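Side-chain contacts in lysine-sensitive aspartokinase 3 (Escherichia coli, PDB 2J0W), which catalyses the ATP-dependent phosphorylation of L-aspartate to 4-phospho-L-aspartate, the first step toward lysine, under feedback inhibition by lysine: residues Gly200-Ala205 with Val217-Asp222; Leu35-Ala40 with Ala206-Ala211; Ala246-Met251 with Ala262-Ala267. One frame throughout, in Å; residues are numbered along the deposited sequence.

All three contacts lie inside the amino acid kinase fold, and none is a surface patch, although contact 3 has one partly exposed alanine, A249. Contacts 1 and 2 share helix 200-211 and lay successive turns of it on the same sheet: its first turns cover strand 216-221, its later turns strand 33-38. S201 OG of contact 1 and S39 OG of contact 2 join in a probable hydrogen bond near the aspartate. Contact 3 pairs two helices instead, and T263 and P266 lean on helix 200-211. Chemistry follows place: contact 1 mixes aliphatic packing with ligand-binding polar groups, whereas in contacts 2 and 3 one leucine, L208 or L264, forms a whole side of an apolar contact.

Contact 1 (Gly200-Ala205 with Val217-Asp222); sequences GSDYTA and VDIWTD. With ADP (adenosine-5'-diphosphate), chain D; ASP (aspartic acid), chain B.
D202 and I219 meet because of their first torsions: CG of D202 lies anti to its own carbonyl carbon (chi1 -70°), and I219, at chi1 -57°, sets CG2 beside its carbonyl carbon. This brings D202 OD1 to 3.7 Å from I219 CG2, the two side chains crossing at about a right angle. The setting is the alpha/beta core of the amino acid kinase fold, where 200-205, the start of helix 200-211, runs nearly antiparallel to 217-221 of the next strand in the chain. One turn further on, A205 points at the strand and fits between two residues of the same face: its CB is 4.2 Å from V217 CG1 and 4.4 Å from I219 CD1. The carboxylate of D202 is not left to the methyls, for OD1 makes a salt bridge to K8, an ATP-binding residue on strand 5-9, with a magnesium ion close by.

Each segment also reaches a ligand: 200-205 at its N-terminal end, 217-222 at its C-terminal end. S201 N donates to OD2 of the bound aspartate at 2.8 Å. At the end of the strand T221 OG1 donates to ADP O1B at 3.0 Å, and just past it the ribose hydroxyl ADP O3' gives D222 OD1 a very short hydrogen bond of 2.5 Å, while D222 OD2 forms a salt bridge with R232. With an alanine here in place of D222, the ribose O3' would probably lose its acceptor and R232 its carboxylate mate.

Back on the helix, G200 O is gripped twice from the next turn, by T204 N at 2.9 Å and by T204 OG1 at 3.2 Å, the hydroxyl approaching from 38° above the carbonyl plane.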
loop_
_atom_site.group_PDB
_atom_site.type_symbol
_atom_site.label_atom_id
_atom_site.label_comp_id
_atom_site.label_asym_id
_atom_site.label_seq_id
_atom_site.Cartn_x
_atom_site.Cartn_y
_atom_site.Cartn_z
ATOM N N GLY A 200 11.575 22.595 -13.631
ATOM C CA GLY A 200 10.319 23.022 -14.214
ATOM C C GLY A 200 10.372 23.551 -15.627
ATOM O O GLY A 200 9.324 23.734 -16.264
ATOM N N SER A 201 11.565 23.817 -16.136
ATOM C CA SER A 201 11.628 24.312 -17.505
ATOM C C SER A 201 11.120 23.261 -18.497
ATOM O O SER A 201 10.674 23.620 -19.582
ATOM C CB SER A 201 13.054 24.738 -17.874
ATOM O OG SER A 201 13.414 25.932 -17.196
ATOM N N ASP A 202 11.191 21.974 -18.129
ATOM C CA ASP A 202 10.709 20.901 -19.009
ATOM C C ASP A 202 9.205 21.006 -19.048
ATOM O O ASP A 202 8.565 20.949 -20.110
ATOM C CB ASP A 202 11.045 19.504 -18.473
ATOM C CG ASP A 202 12.514 19.184 -18.547
ATOM O OD1 ASP A 202 13.150 19.528 -19.577
ATOM O OD2 ASP A 202 13.022 18.568 -17.576
ATOM N N TYR A 203 8.654 21.153 -17.855
ATOM C CA TYR A 203 7.226 21.250 -17.688
ATOM C C TYR A 203 6.689 22.410 -18.521
ATOM O O TYR A 203 5.702 22.260 -19.246
ATOM C CB TYR A 203 6.914 21.421 -16.201
ATOM C CG TYR A 203 5.467 21.218 -15.834
ATOM C CD1 TYR A 203 4.601 20.521 -16.677
ATOM C CD2 TYR A 203 4.966 21.705 -14.627
ATOM C CE1 TYR A 203 3.272 20.317 -16.323
ATOM C CE2 TYR A 203 3.642 21.505 -14.265
ATOM C CZ TYR A 203 2.802 20.809 -15.113
ATOM O OH TYR A 203 1.502 20.573 -14.735
ATOM N N THR A 204 7.353 23.559 -18.448
ATOM C CA THR A 204 6.908 24.722 -19.200
ATOM C C THR A 204 6.836 24.423 -20.692
ATOM O O THR A 204 5.923 24.863 -21.387
ATOM C CB THR A 204 7.859 25.920 -19.002
ATOM O OG1 THR A 204 7.895 26.278 -17.618
ATOM C CG2 THR A 204 7.384 27.114 -19.817
ATOM N N ALA A 205 7.812 23.679 -21.185
ATOM C CA ALA A 205 7.854 23.371 -22.603
ATOM C C ALA A 205 6.662 22.537 -23.022
ATOM O O ALA A 205 6.054 22.804 -24.048
ATOM C CB ALA A 205 9.145 22.659 -22.945
ATOM N N VAL A 217 7.560 18.638 -29.139
ATOM C CA VAL A 217 8.390 19.295 -28.150
ATOM C C VAL A 217 9.771 18.682 -28.204
ATOM O O VAL A 217 9.904 17.453 -28.231
ATOM C CB VAL A 217 7.826 19.046 -26.757
ATOM C CG1 VAL A 217 8.824 19.501 -25.704
ATOM C CG2 VAL A 217 6.499 19.744 -26.606
ATOM N N ASP A 218 10.801 19.516 -28.228
ATOM C CA ASP A 218 12.161 18.991 -28.237
ATOM C C ASP A 218 12.939 19.375 -26.963
ATOM O O ASP A 218 13.155 20.555 -26.675
ATOM C CB ASP A 218 12.937 19.474 -29.471
ATOM C CG ASP A 218 12.552 18.728 -30.740
ATOM O OD1 ASP A 218 12.331 17.499 -30.669
ATOM O OD2 ASP A 218 12.483 19.374 -31.812
ATOM N N ILE A 219 13.349 18.373 -26.196
ATOM C CA ILE A 219 14.106 18.613 -24.976
ATOM C C ILE A 219 15.599 18.458 -25.268
ATOM O O ILE A 219 16.085 17.350 -25.513
ATOM C CB ILE A 219 13.706 17.606 -23.852
ATOM C CG1 ILE A 219 12.204 17.691 -23.583
ATOM C CG2 ILE A 219 14.477 17.902 -22.565
ATOM C CD1 ILE A 219 11.696 19.093 -23.311
ATOM N N TRP A 220 16.331 19.564 -25.246
ATOM C CA TRP A 220 17.763 19.514 -25.503
ATOM C C TRP A 220 18.548 19.560 -24.196
ATOM O O TRP A 220 18.564 20.569 -23.510
ATOM C CB TRP A 220 18.164 20.667 -26.430
ATOM C CG TRP A 220 17.604 20.497 -27.830
ATOM C CD1 TRP A 220 16.535 21.152 -28.385
ATOM C CD2 TRP A 220 18.039 19.546 -28.808
ATOM N NE1 TRP A 220 16.274 20.658 -29.644
ATOM C CE2 TRP A 220 17.185 19.672 -29.927
ATOM C CE3 TRP A 220 19.069 18.592 -28.845
ATOM C CZ2 TRP A 220 17.330 18.882 -31.070
ATOM C CZ3 TRP A 220 19.212 17.807 -29.982
ATOM C CH2 TRP A 220 18.348 17.959 -31.078
ATOM N N THR A 221 19.200 18.455 -23.854
ATOM C CA THR A 221 19.953 18.389 -22.611
ATOM C C THR A 221 21.441 18.133 -22.819
ATOM O O THR A 221 21.980 18.475 -23.867
ATOM C CB THR A 221 19.353 17.316 -21.673
ATOM O OG1 THR A 221 20.161 17.195 -20.497
ATOM C CG2 THR A 221 19.282 15.991 -22.371
ATOM N N ASP A 222 22.099 17.541 -21.821
ATOM C CA ASP A 222 23.530 17.253 -21.882
ATOM C C ASP A 222 23.797 15.748 -22.020
ATOM O O ASP A 222 24.878 15.249 -21.687
ATOM C CB ASP A 222 24.219 17.795 -20.625
ATOM C CG ASP A 222 23.860 17.016 -19.370
ATOM O OD1 ASP A 222 22.987 16.131 -19.444
ATOM O OD2 ASP A 222 24.453 17.282 -18.304
HETATM P PB ADP D . 18.673 19.964 -18.172
HETATM O O1B ADP D . 18.938 19.764 -19.616
HETATM O O2B ADP D . 19.147 21.312 -17.686
HETATM O O3B ADP D . 17.160 19.758 -17.831
HETATM P PA ADP D . 19.338 18.041 -16.093
HETATM O O1A ADP D . 20.601 17.955 -15.321
HETATM O O2A ADP D . 18.157 18.604 -15.369
HETATM O O3A ADP D . 19.556 18.874 -17.412
HETATM O "O5'" ADP D . 19.125 16.506 -16.543
HETATM C "C5'" ADP D . 19.910 15.709 -17.486
HETATM C "C4'" ADP D . 20.542 14.584 -16.686
HETATM O "O4'" ADP D . 19.651 13.677 -15.974
HETATM C "C3'" ADP D . 21.471 13.630 -17.392
HETATM O "O3'" ADP D . 22.629 14.444 -17.686
HETATM C "C2'" ADP D . 21.653 12.572 -16.325
HETATM O "O2'" ADP D . 22.635 12.953 -15.376
HETATM C "C1'" ADP D . 20.320 12.464 -15.678
HETATM N N9 ADP D . 19.527 11.178 -15.976
HETATM C C8 ADP D . 18.980 10.456 -14.974
HETATM N N7 ADP D . 18.329 9.375 -15.350
HETATM C C5 ADP D . 18.448 9.395 -16.686
HETATM C C6 ADP D . 17.953 8.468 -17.676
HETATM N N6 ADP D . 17.254 7.420 -17.407
HETATM N N1 ADP D . 18.279 8.802 -19.004
HETATM C C2 ADP D . 19.036 9.937 -19.345
HETATM N N3 ADP D . 19.505 10.808 -18.406
HETATM C C4 ADP D . 19.198 10.505 -17.121
HETATM N N ASP B . 16.231 26.896 -13.841
HETATM C CA ASP B . 15.499 25.971 -12.979
HETATM C C ASP B . 16.555 25.110 -12.253
HETATM O O ASP B . 17.763 25.435 -12.363
HETATM C CB ASP B . 14.497 25.139 -13.838
HETATM C CG ASP B . 15.100 24.135 -14.845
HETATM O OD1 ASP B . 16.365 24.033 -14.912
HETATM O OD2 ASP B . 14.309 23.439 -15.580
HETATM O OXT ASP B . 16.160 24.082 -11.603
#

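Contact 2 (Leu35-Ala40 with Ala206-Ala211); sequences LVVLSA and ALLAEA. With ASP (aspartic acid), chain B.
L35 and V37 meet L208 in a purely apolar helix-on-sheet contact, deep in the amino acid kinase fold, where the later turns of helix 200-211 lie over one face of strand 33-38. L208 alone carries the helix side, and it uses two different points along its length. Near its root, CB stands 3.9 Å from CD2 of L35, the two leucine side chains crossing at about a right angle. Farther out, L208 CD1 comes to 4.1 Å from CG2 of V37, here at a slant. L35 swings its CG anti to the backbone N (chi1 -178°), and the second torsion (58° for CD1) leaves CD2 anti to CA, at the far end of an extended chain, where it meets L208 CB. V37 reaches L208 with its CG2 methyl alone. Being two apart on the strand, L35 and V37 present the same face, so one leucine spans both.

Past the strand's end the same segment turns polar: S39 OG is 3.4 Å from OD1 of the bound aspartate.

Strand 33-38 runs parallel between strands 5-9 and 178-182, bonded through its backbone to both. Away from the contact, L38 packs against helix 108-131, while L35 also touches V6, V179 and T181 on the two flanking strands.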
loop_
_atom_site.group_PDB
_atom_site.type_symbol
_atom_site.label_atom_id
_atom_site.label_comp_id
_atom_site.label_asym_id
_atom_site.label_seq_id
_atom_site.Cartn_x
_atom_site.Cartn_y
_atom_site.Cartn_z
ATOM N N LEU A 35 8.868 28.361 -31.094
ATOM C CA LEU A 35 8.939 28.733 -29.690
ATOM C C LEU A 35 10.118 28.056 -29.009
ATOM O O LEU A 35 10.292 26.835 -29.093
ATOM C CB LEU A 35 7.639 28.356 -28.972
ATOM C CG LEU A 35 7.503 28.720 -27.487
ATOM C CD1 LEU A 35 7.654 30.218 -27.254
ATOM C CD2 LEU A 35 6.150 28.269 -27.021
ATOM N N VAL A 36 10.939 28.855 -28.341
ATOM C CA VAL A 36 12.081 28.303 -27.639
ATOM C C VAL A 36 11.883 28.562 -26.152
ATOM O O VAL A 36 11.378 29.615 -25.749
ATOM C CB VAL A 36 13.404 28.947 -28.117
ATOM C CG1 VAL A 36 14.597 28.298 -27.408
ATOM C CG2 VAL A 36 13.531 28.786 -29.620
ATOM N N VAL A 37 12.264 27.587 -25.339
ATOM C CA VAL A 37 12.123 27.714 -23.907
ATOM C C VAL A 37 13.498 27.535 -23.300
ATOM O O VAL A 37 14.152 26.515 -23.522
ATOM C CB VAL A 37 11.142 26.658 -23.378
ATOM C CG1 VAL A 37 11.130 26.646 -21.860
ATOM C CG2 VAL A 37 9.756 26.962 -23.910
ATOM N N LEU A 38 13.950 28.534 -22.548
ATOM C CA LEU A 38 15.272 28.465 -21.939
ATOM C C LEU A 38 15.230 28.455 -20.432
ATOM O O LEU A 38 14.364 29.077 -19.826
ATOM C CB LEU A 38 16.120 29.663 -22.353
ATOM C CG LEU A 38 16.446 29.933 -23.817
ATOM C CD1 LEU A 38 17.258 31.221 -23.885
ATOM C CD2 LEU A 38 17.220 28.767 -24.417
ATOM N N SER A 39 16.171 27.728 -19.844
ATOM C CA SER A 39 16.325 27.672 -18.401
ATOM C C SER A 39 17.429 28.705 -18.248
ATOM O O SER A 39 17.922 29.229 -19.242
ATOM C CB SER A 39 16.876 26.316 -17.936
ATOM O OG SER A 39 15.968 25.245 -18.112
ATOM N N ALA A 40 17.831 28.996 -17.021
ATOM C CA ALA A 40 18.896 29.957 -16.814
ATOM C C ALA A 40 20.192 29.198 -17.052
ATOM O O ALA A 40 20.216 27.966 -17.022
ATOM C CB ALA A 40 18.841 30.496 -15.390
ATOM N N ALA A 206 6.330 21.524 -22.233
ATOM C CA ALA A 206 5.182 20.684 -22.543
ATOM C C ALA A 206 3.887 21.490 -22.431
ATOM O O ALA A 206 2.991 21.351 -23.262
ATOM C CB ALA A 206 5.134 19.499 -21.594
ATOM N N LEU A 207 3.803 22.344 -21.410
ATOM C CA LEU A 207 2.610 23.161 -21.158
ATOM C C LEU A 207 2.204 24.084 -22.298
ATOM O O LEU A 207 1.038 24.105 -22.711
ATOM C CB LEU A 207 2.801 23.992 -19.879
ATOM C CG LEU A 207 2.950 23.190 -18.578
ATOM C CD1 LEU A 207 3.543 24.075 -17.492
ATOM C CD2 LEU A 207 1.602 22.617 -18.156
ATOM N N LEU A 208 3.165 24.858 -22.791
ATOM C CA LEU A 208 2.918 25.801 -23.880
ATOM C C LEU A 208 2.686 25.061 -25.200
ATOM O O LEU A 208 2.009 25.568 -26.105
ATOM C CB LEU A 208 4.107 26.759 -24.004
ATOM C CG LEU A 208 4.435 27.558 -22.738
ATOM C CD1 LEU A 208 5.920 27.863 -22.679
ATOM C CD2 LEU A 208 3.627 28.827 -22.725
ATOM N N ALA A 209 3.253 23.858 -25.297
ATOM C CA ALA A 209 3.104 23.026 -26.485
ATOM C C ALA A 209 1.634 22.609 -26.579
ATOM O O ALA A 209 1.018 22.698 -27.646
ATOM C CB ALA A 209 3.994 21.802 -26.380
ATOM N N GLU A 210 1.081 22.165 -25.453
ATOM C CA GLU A 210 -0.313 21.759 -25.397
ATOM C C GLU A 210 -1.214 22.950 -25.640
ATOM O O GLU A 210 -2.142 22.887 -26.448
ATOM C CB GLU A 210 -0.639 21.162 -24.036
ATOM C CG GLU A 210 -2.114 21.189 -23.696
ATOM C CD GLU A 210 -2.431 20.340 -22.490
ATOM O OE1 GLU A 210 -1.680 20.422 -21.492
ATOM O OE2 GLU A 210 -3.430 19.592 -22.535
ATOM N N ALA A 211 -0.936 24.039 -24.934
ATOM C CA ALA A 211 -1.729 25.258 -25.062
ATOM C C ALA A 211 -1.725 25.829 -26.475
ATOM O O ALA A 211 -2.691 26.477 -26.882
ATOM C CB ALA A 211 -1.233 26.316 -24.080
HETATM N N ASP B . 16.231 26.896 -13.841
HETATM C CA ASP B . 15.499 25.971 -12.979
HETATM C C ASP B . 16.555 25.110 -12.253
HETATM O O ASP B . 17.763 25.435 -12.363
HETATM C CB ASP B . 14.497 25.139 -13.838
HETATM C CG ASP B . 15.100 24.135 -14.845
HETATM O OD1 ASP B . 16.365 24.033 -14.912
HETATM O OD2 ASP B . 14.309 23.439 -15.580
HETATM O OXT ASP B . 16.160 24.082 -11.603
#

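Contact 3 (Ala246-Met251 with Ala262-Ala267); sequences AEAAEM and ATLLPA
L264 reaches across to A248 and A249, one leucine against a small-residue face, in a helix-to-helix contact of the amino acid kinase fold. Helices 245-253 and 264-270 lie here between strands 239-244 and 274-278 in the chain.

Along the second segment, A262 comes first; its CB points away from helix 245-253, and the residue packs instead on Y203 of helix 200-211. T263 is occupied elsewhere: its OG1 hydrogen-bonds to H260 O, and its side chain touches D202. Then comes L264, the residue that does the work. Its CG lies anti to the carbonyl carbon (chi1 -55°), and the second torsion of 173° stretches the chain out straight, so that CD1 leads. That methyl arrives over the peptide joining the two alanines, 3.7 Å from A248 C and 3.2 Å from A249 N, a close approach. The two beta carbons border it as well: A248 CB is 3.8 Å away from L264 CD1, A249 CB 3.9 Å. With no more than a methyl on either alanine, the leucine can come right down to the backbone. L265, next in line, is exposed and starts away from the partner helix. P266 faces helix 200-211 again, where it packs on L207 and E210, so this segment is wedged between two helices.

On its other sides helix 245-253 has different neighbours. M251 touches ADP, E247 forms a salt bridge with R300, and E250 packs on E346 of the second subunit, a residue of the allosteric lysine site. The helical turn under the leucine methyl is closed by the backbone bond from E250 N to A246 O, 3.0 Å long.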
loop_
_atom_site.group_PDB
_atom_site.type_symbol
_atom_site.label_atom_id
_atom_site.label_comp_id
_atom_site.label_asym_id
_atom_site.label_seq_id
_atom_site.Cartn_x
_atom_site.Cartn_y
_atom_site.Cartn_z
ATOM N N ALA A 246 3.429 6.467 -20.601
ATOM C CA ALA A 246 3.383 5.922 -19.251
ATOM C C ALA A 246 4.714 5.317 -18.836
ATOM O O ALA A 246 5.121 5.454 -17.682
ATOM C CB ALA A 246 2.261 4.898 -19.124
ATOM N N GLU A 247 5.399 4.655 -19.758
ATOM C CA GLU A 247 6.684 4.079 -19.395
ATOM C C GLU A 247 7.588 5.144 -18.820
ATOM O O GLU A 247 8.036 5.064 -17.684
ATOM C CB GLU A 247 7.375 3.471 -20.612
ATOM C CG GLU A 247 6.972 2.060 -20.925
ATOM C CD GLU A 247 7.572 1.597 -22.224
ATOM O OE1 GLU A 247 7.012 1.934 -23.285
ATOM O OE2 GLU A 247 8.609 0.911 -22.174
ATOM N N ALA A 248 7.853 6.145 -19.643
ATOM C CA ALA A 248 8.716 7.267 -19.292
ATOM C C ALA A 248 8.139 8.098 -18.162
ATOM O O ALA A 248 8.864 8.526 -17.263
ATOM C CB ALA A 248 8.911 8.140 -20.510
ATOM N N ALA A 249 6.832 8.329 -18.237
ATOM C CA ALA A 249 6.122 9.095 -17.233
ATOM C C ALA A 249 6.534 8.568 -15.874
ATOM O O ALA A 249 6.870 9.334 -14.969
ATOM C CB ALA A 249 4.631 8.932 -17.418
ATOM N N GLU A 250 6.531 7.244 -15.753
ATOM C CA GLU A 250 6.898 6.594 -14.507
ATOM C C GLU A 250 8.398 6.644 -14.243
ATOM O O GLU A 250 8.826 6.612 -13.083
ATOM C CB GLU A 250 6.385 5.147 -14.490
ATOM C CG GLU A 250 4.936 5.027 -14.005
ATOM C CD GLU A 250 4.483 3.585 -13.766
ATOM O OE1 GLU A 250 5.312 2.763 -13.316
ATOM O OE2 GLU A 250 3.289 3.279 -14.007
ATOM N N MET A 251 9.194 6.723 -15.310
ATOM C CA MET A 251 10.649 6.815 -15.171
ATOM C C MET A 251 10.969 8.146 -14.517
ATOM O O MET A 251 11.747 8.213 -13.562
ATOM C CB MET A 251 11.351 6.770 -16.532
ATOM C CG MET A 251 11.489 5.383 -17.142
ATOM S SD MET A 251 12.617 5.389 -18.547
ATOM C CE MET A 251 14.238 5.428 -17.678
ATOM N N ALA A 262 6.379 16.084 -14.156
ATOM C CA ALA A 262 5.111 16.603 -14.674
ATOM C C ALA A 262 5.146 16.988 -16.153
ATOM O O ALA A 262 4.152 17.499 -16.687
ATOM C CB ALA A 262 4.665 17.821 -13.849
ATOM N N THR A 263 6.278 16.757 -16.813
ATOM C CA THR A 263 6.409 17.104 -18.227
ATOM C C THR A 263 5.364 16.418 -19.101
ATOM O O THR A 263 4.625 17.073 -19.836
ATOM C CB THR A 263 7.781 16.707 -18.784
ATOM O OG1 THR A 263 8.813 17.068 -17.851
ATOM C CG2 THR A 263 8.014 17.409 -20.116
ATOM N N LEU A 264 5.307 15.094 -18.999
ATOM C CA LEU A 264 4.401 14.272 -19.800
ATOM C C LEU A 264 2.892 14.412 -19.564
ATOM O O LEU A 264 2.096 13.949 -20.390
ATOM C CB LEU A 264 4.827 12.799 -19.682
ATOM C CG LEU A 264 6.307 12.561 -20.066
ATOM C CD1 LEU A 264 6.751 11.122 -19.773
ATOM C CD2 LEU A 264 6.494 12.899 -21.538
ATOM N N LEU A 265 2.478 15.043 -18.467
ATOM C CA LEU A 265 1.046 15.208 -18.245
ATOM C C LEU A 265 0.422 15.897 -19.450
ATOM O O LEU A 265 -0.577 15.434 -19.987
ATOM C CB LEU A 265 0.763 16.030 -16.991
ATOM C CG LEU A 265 0.920 15.329 -15.645
ATOM C CD1 LEU A 265 0.568 16.325 -14.520
ATOM C CD2 LEU A 265 0.021 14.081 -15.601
ATOM N N PRO A 266 0.986 17.035 -19.875
ATOM C CA PRO A 266 0.379 17.679 -21.041
ATOM C C PRO A 266 0.593 16.803 -22.271
ATOM O O PRO A 266 -0.266 16.728 -23.148
ATOM C CB PRO A 266 1.128 19.014 -21.135
ATOM C CG PRO A 266 1.481 19.300 -19.707
ATOM C CD PRO A 266 1.938 17.946 -19.212
ATOM N N ALA A 267 1.743 16.138 -22.324
ATOM C CA ALA A 267 2.076 15.267 -23.449
ATOM C C ALA A 267 0.965 14.253 -23.685
ATOM O O ALA A 267 0.468 14.112 -24.802
ATOM C CB ALA A 267 3.390 14.545 -23.178
#